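Local coordinates for ribulose-1,5-bisphosphate carboxylase/oxygenase large subunit (Rhodopseudomonas palustris, PDB 3QFW), which is a Rubisco-like protein of the RuBisCO large-chain family that probably binds magnesium and is assigned ribulose-bisphosphate carboxylase activity, at residues A25-A29 and A66-G70; E31-E35 and N85-S91; A76-P80 and Y108-F112. The contacts are given in a common frame with arbitrary orientation. Residues are numbered along the deposited sequence.

Contact 1 of 3, residues A25-A29 and A66-G70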
loop_
_atom_site.group_PDB
_atom_site.type_symbol
_atom_site.label_atom_id
_atom_site.label_comp_id
_atom_site.label_asym_id
_atom_site.label_seq_id
_atom_site.Cartn_x
_atom_site.Cartn_y
_atom_site.Cartn_z
ATOM N N ALA B 25 -1.027 18.473 -17.283
ATOM C CA ALA B 25 -0.973 17.181 -17.953
ATOM C C ALA B 25 0.456 16.809 -18.337
ATOM O O ALA B 25 0.866 15.662 -18.173
ATOM C CB ALA B 25 -1.897 17.149 -19.164
ATOM N N LEU B 26 1.223 17.780 -18.831
ATOM C CA LEU B 26 2.600 17.517 -19.214
ATOM C C LEU B 26 3.424 17.142 -17.990
ATOM O O LEU B 26 4.215 16.197 -18.017
ATOM C CB LEU B 26 3.220 18.750 -19.878
ATOM C CG LEU B 26 4.455 18.470 -20.731
ATOM C CD1 LEU B 26 4.065 17.726 -21.993
ATOM C CD2 LEU B 26 5.176 19.766 -21.076
ATOM N N ALA B 27 3.235 17.899 -16.914
ATOM C CA ALA B 27 3.945 17.643 -15.669
ATOM C C ALA B 27 3.657 16.232 -15.156
ATOM O O ALA B 27 4.545 15.556 -14.615
ATOM C CB ALA B 27 3.573 18.694 -14.622
ATOM N N LEU B 28 2.407 15.804 -15.320
ATOM C CA LEU B 28 2.001 14.447 -14.977
ATOM C C LEU B 28 2.757 13.420 -15.822
ATOM O O LEU B 28 3.256 12.420 -15.297
ATOM C CB LEU B 28 0.492 14.282 -15.157
ATOM C CG LEU B 28 -0.026 12.844 -15.260
ATOM C CD1 LEU B 28 0.302 12.052 -14.004
ATOM C CD2 LEU B 28 -1.523 12.827 -15.535
ATOM N N ALA B 29 2.844 13.670 -17.126
ATOM C CA ALA B 29 3.574 12.764 -18.011
ATOM C C ALA B 29 5.013 12.574 -17.539
ATOM O O ALA B 29 5.529 11.452 -17.528
ATOM C CB ALA B 29 3.542 13.267 -19.452
ATOM N N ALA B 66 -10.078 14.406 -17.889
ATOM C CA ALA B 66 -9.509 13.085 -18.054
ATOM C C ALA B 66 -8.278 13.228 -18.931
ATOM O O ALA B 66 -8.319 13.868 -19.984
ATOM C CB ALA B 66 -10.513 12.139 -18.690
ATOM N N VAL B 67 -7.176 12.643 -18.488
ATOM C CA VAL B 67 -5.926 12.750 -19.221
ATOM C C VAL B 67 -5.360 11.370 -19.495
ATOM O O VAL B 67 -5.114 10.593 -18.575
ATOM C CB VAL B 67 -4.904 13.621 -18.462
ATOM C CG1 VAL B 67 -3.559 13.651 -19.192
ATOM C CG2 VAL B 67 -5.464 15.030 -18.271
ATOM N N ARG B 68 -5.192 11.066 -20.777
ATOM C CA ARG B 68 -4.595 9.811 -21.208
ATOM C C ARG B 68 -3.100 9.993 -21.409
ATOM O O ARG B 68 -2.662 10.851 -22.186
ATOM C CB ARG B 68 -5.251 9.319 -22.498
ATOM C CG ARG B 68 -6.616 8.687 -22.281
ATOM C CD ARG B 68 -7.347 8.417 -23.600
ATOM N NE ARG B 68 -6.670 7.432 -24.440
ATOM C CZ ARG B 68 -6.905 6.122 -24.409
ATOM N NH1 ARG B 68 -7.786 5.624 -23.556
ATOM N NH2 ARG B 68 -6.243 5.306 -25.219
ATOM N N ILE B 69 -2.319 9.187 -20.701
ATOM C CA ILE B 69 -0.869 9.244 -20.808
ATOM C C ILE B 69 -0.331 7.934 -21.331
ATOM O O ILE B 69 -0.668 6.866 -20.820
ATOM C CB ILE B 69 -0.213 9.522 -19.445
ATOM C CG1 ILE B 69 -0.728 10.841 -18.871
ATOM C CG2 ILE B 69 1.319 9.556 -19.577
ATOM C CD1 ILE B 69 -0.362 12.039 -19.712
ATOM N N GLY B 70 0.502 8.020 -22.359
ATOM C CA GLY B 70 1.154 6.852 -22.915
ATOM C C GLY B 70 2.481 6.671 -22.217
ATOM O O GLY B 70 3.370 7.520 -22.330
#
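Ile-69 gives up more surface here than any other residue, and it illustrates how a helix is seated on a sheet by a few branched side chains. Its CD1 lies 4.1 Å from CB of Ala-29 and equally 4.1 Å from the carbonyl O of Ala-25, while its CG1 meets CD2 of Leu-28 at 4.0 Å. Two residues earlier on the same strand face, Val-67 brings CG1 to 3.9 Å from CB of Ala-25 and to 4.3 Å from CD2 of Leu-28. This is the helix-on-sheet layer of the N-terminal α+β domain of the RuBisCO large-chain fold: helix 18-31 covers one face of the antiparallel sheet, and Arg-68, between Val-67 and Ile-69, has its CA-to-CB bond directed to the other face and forms a salt bridge with Glu-103. The short axes approach to 9.4 Å and cross at -34°, running roughly the same way, with the small Ala-25 and Ala-29 among the facing residues. Leu-28 also touches Tyr-12 and Ile-14 of the adjacent strand 8-15.

Contact 2 of 3, residues E31-E35 and N85-S91; sequences EQSVE and NMLFGNS
Gln-32 lays its side chain over the C-terminal end of helix 80-88, and its amide binds both the helix and the turn that follows. It is the first residue to leave helical angles after helix 18-31 (phi/psi -99/22°), and with chi1 and chi2 both m its CA-to-CB bond points sideways while the amide comes in close. NE2 donates to the carbonyl O of Met-86 at 2.9 Å. OE1 accepts twice from Ser-91, from N at 2.8 Å and from OG at 2.6 Å, so one amide ties the helix to the residue beyond it. CA of Gln-32 lies 5.7 Å from CA of Met-86, and CA of Glu-31 6.8 Å from CA of Asn-90. After Ser-33 at phi/psi -134/-105°, neither helical nor extended, the chain reaches Glu-35 in the left-handed helical region (56/44°); with chi1 and chi2 both t, its OE1 sits 3.0 Å from ND2 of Asn-90. Gly-89 N bonds to Asn-85 O at 2.8 Å. Lys-139 of the second subunit binds Glu-35 O, and its His-167 O accepts from Asn-85 ND2, consistent with the Rubisco-family dimer, where one subunit's N-terminal domain packs against the other's barrel. The CA-to-CB bonds of Leu-87 and Phe-88 point away from segment 31-35, and their side chains touch Ile-8, Ala-10 and Tyr-12, so the end of helix 80-88 packs against both strand 8-15 and the loop after helix 18-31, whose Gln-32 also touches Tyr-12.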
loop_
_atom_site.group_PDB
_atom_site.type_symbol
_atom_site.label_atom_id
_atom_site.label_comp_id
_atom_site.label_asym_id
_atom_site.label_seq_id
_atom_site.Cartn_x
_atom_site.Cartn_y
_atom_site.Cartn_z
ATOM N N GLU B 31 6.236 13.300 -14.314
ATOM C CA GLU B 31 6.235 12.701 -12.974
ATOM C C GLU B 31 6.199 11.173 -12.994
ATOM O O GLU B 31 6.849 10.519 -12.171
ATOM C CB GLU B 31 5.053 13.217 -12.146
ATOM C CG GLU B 31 5.127 14.687 -11.775
ATOM C CD GLU B 31 5.812 14.932 -10.441
ATOM O OE1 GLU B 31 6.584 14.063 -9.979
ATOM O OE2 GLU B 31 5.568 16.002 -9.847
ATOM N N GLN B 32 5.439 10.609 -13.930
ATOM C CA GLN B 32 5.271 9.160 -14.004
ATOM C C GLN B 32 6.179 8.555 -15.061
ATOM O O GLN B 32 5.940 7.459 -15.565
ATOM C CB GLN B 32 3.815 8.796 -14.283
ATOM C CG GLN B 32 2.859 9.228 -13.176
ATOM C CD GLN B 32 3.332 8.797 -11.793
ATOM O OE1 GLN B 32 3.174 9.526 -10.823
ATOM N NE2 GLN B 32 3.897 7.600 -11.702
ATOM N N SER B 33 7.241 9.287 -15.378
ATOM C CA SER B 33 8.213 8.837 -16.350
ATOM C C SER B 33 9.628 9.050 -15.826
ATOM O O SER B 33 10.119 8.321 -14.959
ATOM C CB SER B 33 8.042 9.627 -17.649
ATOM O OG SER B 33 8.824 9.055 -18.667
ATOM N N VAL B 34 10.277 10.067 -16.368
ATOM C CA VAL B 34 11.670 10.339 -16.056
ATOM C C VAL B 34 11.804 11.167 -14.795
ATOM O O VAL B 34 12.825 11.096 -14.112
ATOM C CB VAL B 34 12.329 11.086 -17.206
ATOM C CG1 VAL B 34 12.373 10.199 -18.438
ATOM C CG2 VAL B 34 11.568 12.375 -17.488
ATOM N N GLU B 35 10.785 11.963 -14.497
ATOM C CA GLU B 35 10.788 12.778 -13.298
ATOM C C GLU B 35 12.046 13.664 -13.325
ATOM O O GLU B 35 12.757 13.803 -12.328
ATOM C CB GLU B 35 10.742 11.872 -12.063
ATOM C CG GLU B 35 10.794 12.594 -10.715
ATOM C CD GLU B 35 10.862 11.623 -9.547
ATOM O OE1 GLU B 35 10.653 10.412 -9.777
ATOM O OE2 GLU B 35 11.131 12.063 -8.410
ATOM N N ASN B 85 4.051 1.258 -9.168
ATOM C CA ASN B 85 5.036 2.342 -9.047
ATOM C C ASN B 85 5.011 3.287 -10.251
ATOM O O ASN B 85 4.847 4.493 -10.101
ATOM C CB ASN B 85 6.438 1.754 -8.835
ATOM C CG ASN B 85 7.459 2.788 -8.367
ATOM O OD1 ASN B 85 7.120 3.801 -7.750
ATOM N ND2 ASN B 85 8.723 2.525 -8.663
ATOM N N MET B 86 5.131 2.741 -11.458
ATOM C CA MET B 86 5.142 3.590 -12.648
ATOM C C MET B 86 3.763 4.209 -12.941
ATOM O O MET B 86 3.677 5.319 -13.479
ATOM C CB MET B 86 5.676 2.835 -13.880
ATOM C CG MET B 86 7.216 2.616 -13.924
ATOM S SD MET B 86 8.312 3.857 -13.143
ATOM C CE MET B 86 8.619 3.049 -11.602
ATOM N N LEU B 87 2.686 3.499 -12.591
ATOM C CA LEU B 87 1.351 4.042 -12.819
ATOM C C LEU B 87 1.021 5.207 -11.903
ATOM O O LEU B 87 0.433 6.195 -12.346
ATOM C CB LEU B 87 0.263 2.965 -12.670
ATOM C CG LEU B 87 0.260 1.890 -13.745
ATOM C CD1 LEU B 87 -0.747 0.814 -13.378
ATOM C CD2 LEU B 87 -0.070 2.510 -15.104
ATOM N N PHE B 88 1.390 5.099 -10.627
ATOM C CA PHE B 88 0.905 6.070 -9.649
ATOM C C PHE B 88 1.801 6.328 -8.441
ATOM O O PHE B 88 1.373 6.997 -7.502
ATOM C CB PHE B 88 -0.461 5.626 -9.133
ATOM C CG PHE B 88 -1.330 6.758 -8.671
ATOM C CD1 PHE B 88 -1.402 7.938 -9.403
ATOM C CD2 PHE B 88 -2.098 6.630 -7.527
ATOM C CE1 PHE B 88 -2.211 8.982 -8.988
ATOM C CE2 PHE B 88 -2.916 7.668 -7.104
ATOM C CZ PHE B 88 -2.976 8.844 -7.833
ATOM N N GLY B 89 3.021 5.806 -8.457
ATOM C CA GLY B 89 3.927 5.957 -7.317
ATOM C C GLY B 89 4.010 7.356 -6.728
ATOM O O GLY B 89 3.641 7.590 -5.569
ATOM N N ASN B 90 4.517 8.293 -7.524
ATOM C CA ASN B 90 4.666 9.670 -7.081
ATOM C C ASN B 90 3.391 10.487 -7.134
ATOM O O ASN B 90 3.160 11.325 -6.268
ATOM C CB ASN B 90 5.762 10.379 -7.892
ATOM C CG ASN B 90 7.153 10.077 -7.374
ATOM O OD1 ASN B 90 7.318 9.593 -6.253
ATOM N ND2 ASN B 90 8.165 10.370 -8.187
ATOM N N SER B 91 2.566 10.260 -8.156
ATOM C CA SER B 91 1.387 11.094 -8.326
ATOM C C SER B 91 0.397 10.833 -7.203
ATOM O O SER B 91 -0.471 11.657 -6.919
ATOM C CB SER B 91 0.743 10.875 -9.698
ATOM O OG SER B 91 1.526 11.490 -10.703
#

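Contact 3 of 3, residues A76-P80 and Y108-F112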
loop_
_atom_site.group_PDB
_atom_site.type_symbol
_atom_site.label_atom_id
_atom_site.label_comp_id
_atom_site.label_asym_id
_atom_site.label_seq_id
_atom_site.Cartn_x
_atom_site.Cartn_y
_atom_site.Cartn_z
ATOM N N ALA B 76 8.047 -0.232 -17.086
ATOM C CA ALA B 76 7.300 -1.063 -16.148
ATOM C C ALA B 76 7.120 -2.516 -16.601
ATOM O O ALA B 76 6.146 -2.853 -17.294
ATOM C CB ALA B 76 5.959 -0.415 -15.833
ATOM N N PRO B 77 8.050 -3.391 -16.187
ATOM C CA PRO B 77 7.990 -4.824 -16.475
ATOM C C PRO B 77 6.743 -5.425 -15.832
ATOM O O PRO B 77 6.127 -4.775 -14.985
ATOM C CB PRO B 77 9.251 -5.379 -15.786
ATOM C CG PRO B 77 10.071 -4.207 -15.427
ATOM C CD PRO B 77 9.118 -3.079 -15.227
ATOM N N ALA B 78 6.367 -6.636 -16.230
ATOM C CA ALA B 78 5.200 -7.298 -15.648
ATOM C C ALA B 78 5.506 -7.742 -14.220
ATOM O O ALA B 78 5.648 -8.935 -13.928
ATOM C CB ALA B 78 4.746 -8.482 -16.514
ATOM N N GLU B 79 5.588 -6.748 -13.341
ATOM C CA GLU B 79 5.982 -6.918 -11.945
ATOM C C GLU B 79 5.055 -5.996 -11.141
ATOM O O GLU B 79 5.152 -4.778 -11.253
ATOM C CB GLU B 79 7.448 -6.496 -11.808
ATOM C CG GLU B 79 8.165 -7.044 -10.591
ATOM C CD GLU B 79 7.611 -6.484 -9.304
ATOM O OE1 GLU B 79 7.830 -5.279 -9.040
ATOM O OE2 GLU B 79 6.944 -7.249 -8.570
ATOM N N PRO B 80 4.119 -6.579 -10.372
ATOM C CA PRO B 80 2.959 -5.828 -9.864
ATOM C C PRO B 80 3.342 -4.532 -9.158
ATOM O O PRO B 80 2.817 -3.467 -9.489
ATOM C CB PRO B 80 2.305 -6.810 -8.891
ATOM C CG PRO B 80 2.671 -8.146 -9.419
ATOM C CD PRO B 80 4.074 -7.990 -9.958
ATOM N N TYR B 108 1.047 -8.163 -20.926
ATOM C CA TYR B 108 0.906 -8.026 -19.475
ATOM C C TYR B 108 -0.153 -8.986 -18.946
ATOM O O TYR B 108 0.010 -9.592 -17.888
ATOM C CB TYR B 108 0.527 -6.601 -19.079
ATOM C CG TYR B 108 1.667 -5.621 -19.186
ATOM C CD1 TYR B 108 1.893 -4.940 -20.368
ATOM C CD2 TYR B 108 2.522 -5.392 -18.116
ATOM C CE1 TYR B 108 2.930 -4.055 -20.489
ATOM C CE2 TYR B 108 3.576 -4.500 -18.229
ATOM C CZ TYR B 108 3.763 -3.831 -19.418
ATOM O OH TYR B 108 4.792 -2.946 -19.576
ATOM N N LEU B 109 -1.247 -9.121 -19.684
ATOM C CA LEU B 109 -2.305 -10.009 -19.232
ATOM C C LEU B 109 -1.819 -11.458 -19.212
ATOM O O LEU B 109 -2.153 -12.210 -18.311
ATOM C CB LEU B 109 -3.560 -9.845 -20.087
ATOM C CG LEU B 109 -4.482 -8.686 -19.691
ATOM C CD1 LEU B 109 -3.788 -7.310 -19.772
ATOM C CD2 LEU B 109 -5.774 -8.722 -20.525
ATOM N N THR B 110 -1.007 -11.844 -20.189
ATOM C CA THR B 110 -0.561 -13.235 -20.261
ATOM C C THR B 110 0.444 -13.512 -19.152
ATOM O O THR B 110 0.429 -14.573 -18.526
ATOM C CB THR B 110 0.066 -13.582 -21.625
ATOM O OG1 THR B 110 -0.819 -13.187 -22.678
ATOM C CG2 THR B 110 0.312 -15.077 -21.729
ATOM N N ALA B 111 1.311 -12.537 -18.914
ATOM C CA ALA B 111 2.333 -12.646 -17.882
ATOM C C ALA B 111 1.715 -12.777 -16.493
ATOM O O ALA B 111 2.085 -13.662 -15.728
ATOM C CB ALA B 111 3.261 -11.459 -17.941
ATOM N N PHE B 112 0.773 -11.895 -16.170
ATOM C CA PHE B 112 0.126 -11.931 -14.856
ATOM C C PHE B 112 -0.840 -13.119 -14.710
ATOM O O PHE B 112 -0.891 -13.759 -13.658
ATOM C CB PHE B 112 -0.578 -10.596 -14.542
ATOM C CG PHE B 112 0.368 -9.427 -14.341
ATOM C CD1 PHE B 112 1.381 -9.482 -13.388
ATOM C CD2 PHE B 112 0.223 -8.266 -15.085
ATOM C CE1 PHE B 112 2.253 -8.396 -13.188
ATOM C CE2 PHE B 112 1.090 -7.170 -14.896
ATOM C CZ PHE B 112 2.103 -7.244 -13.940
#
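The methyl group of Ala-78 fills the centre of this contact, meeting three side chains of helix 106-112. It stands 3.6 Å from CB of Ala-111 and 4.1 Å from CD2 of Tyr-108, and it makes a CH-pi contact over one face of the Phe-112 ring, 4.2 Å from the centroid. An inverse gamma turn centred on Ala-78 presents the methyl, an example of how a tight turn can expose a small residue to a helix; Glu-79 N closes it on Pro-77 O at 2.6 Å. Farther out, CD of Pro-80 meets the edge of the Phe-112 ring at CE1, 3.7 Å away. That ring also packs edge-to-face with His-240 and Phe-276, tying the loop before helix 80-88 to the helices 236-243 and 265-276 of the TIM-barrel domain. Glu-79, at the N-cap of helix 80-88, caps Gln-82 N through OE1 and bonds to Ser-237 through OE2. At the opposite end of the loop segment, Tyr-108 OH donates to the carbonyl O of Ala-76 at 2.7 Å.

The three contacts step from the N-terminal α+β domain toward the TIM barrel. Contact 1 uses helix 18-31, and contact 2 takes up its last residue and the loop that follows; their centres are 11 Å apart, and CD1 of Leu-28 touches OG of Ser-91 at 3.6 Å. Contact 3 centres 17 Å from contact 2 and 22 Å from contact 1, joined to contact 2 by helix 80-88, where CG of Met-86 meets CB of Ala-76 at 3.8 Å. Along the chain contact 2 crosses each of the others, whereas contact 1 closes before contact 3 opens. Helix 80-88 runs between contact 3, beside the barrel helices, and contact 2, which touches contact 1; contacts 2 and 3 both touch the second subunit.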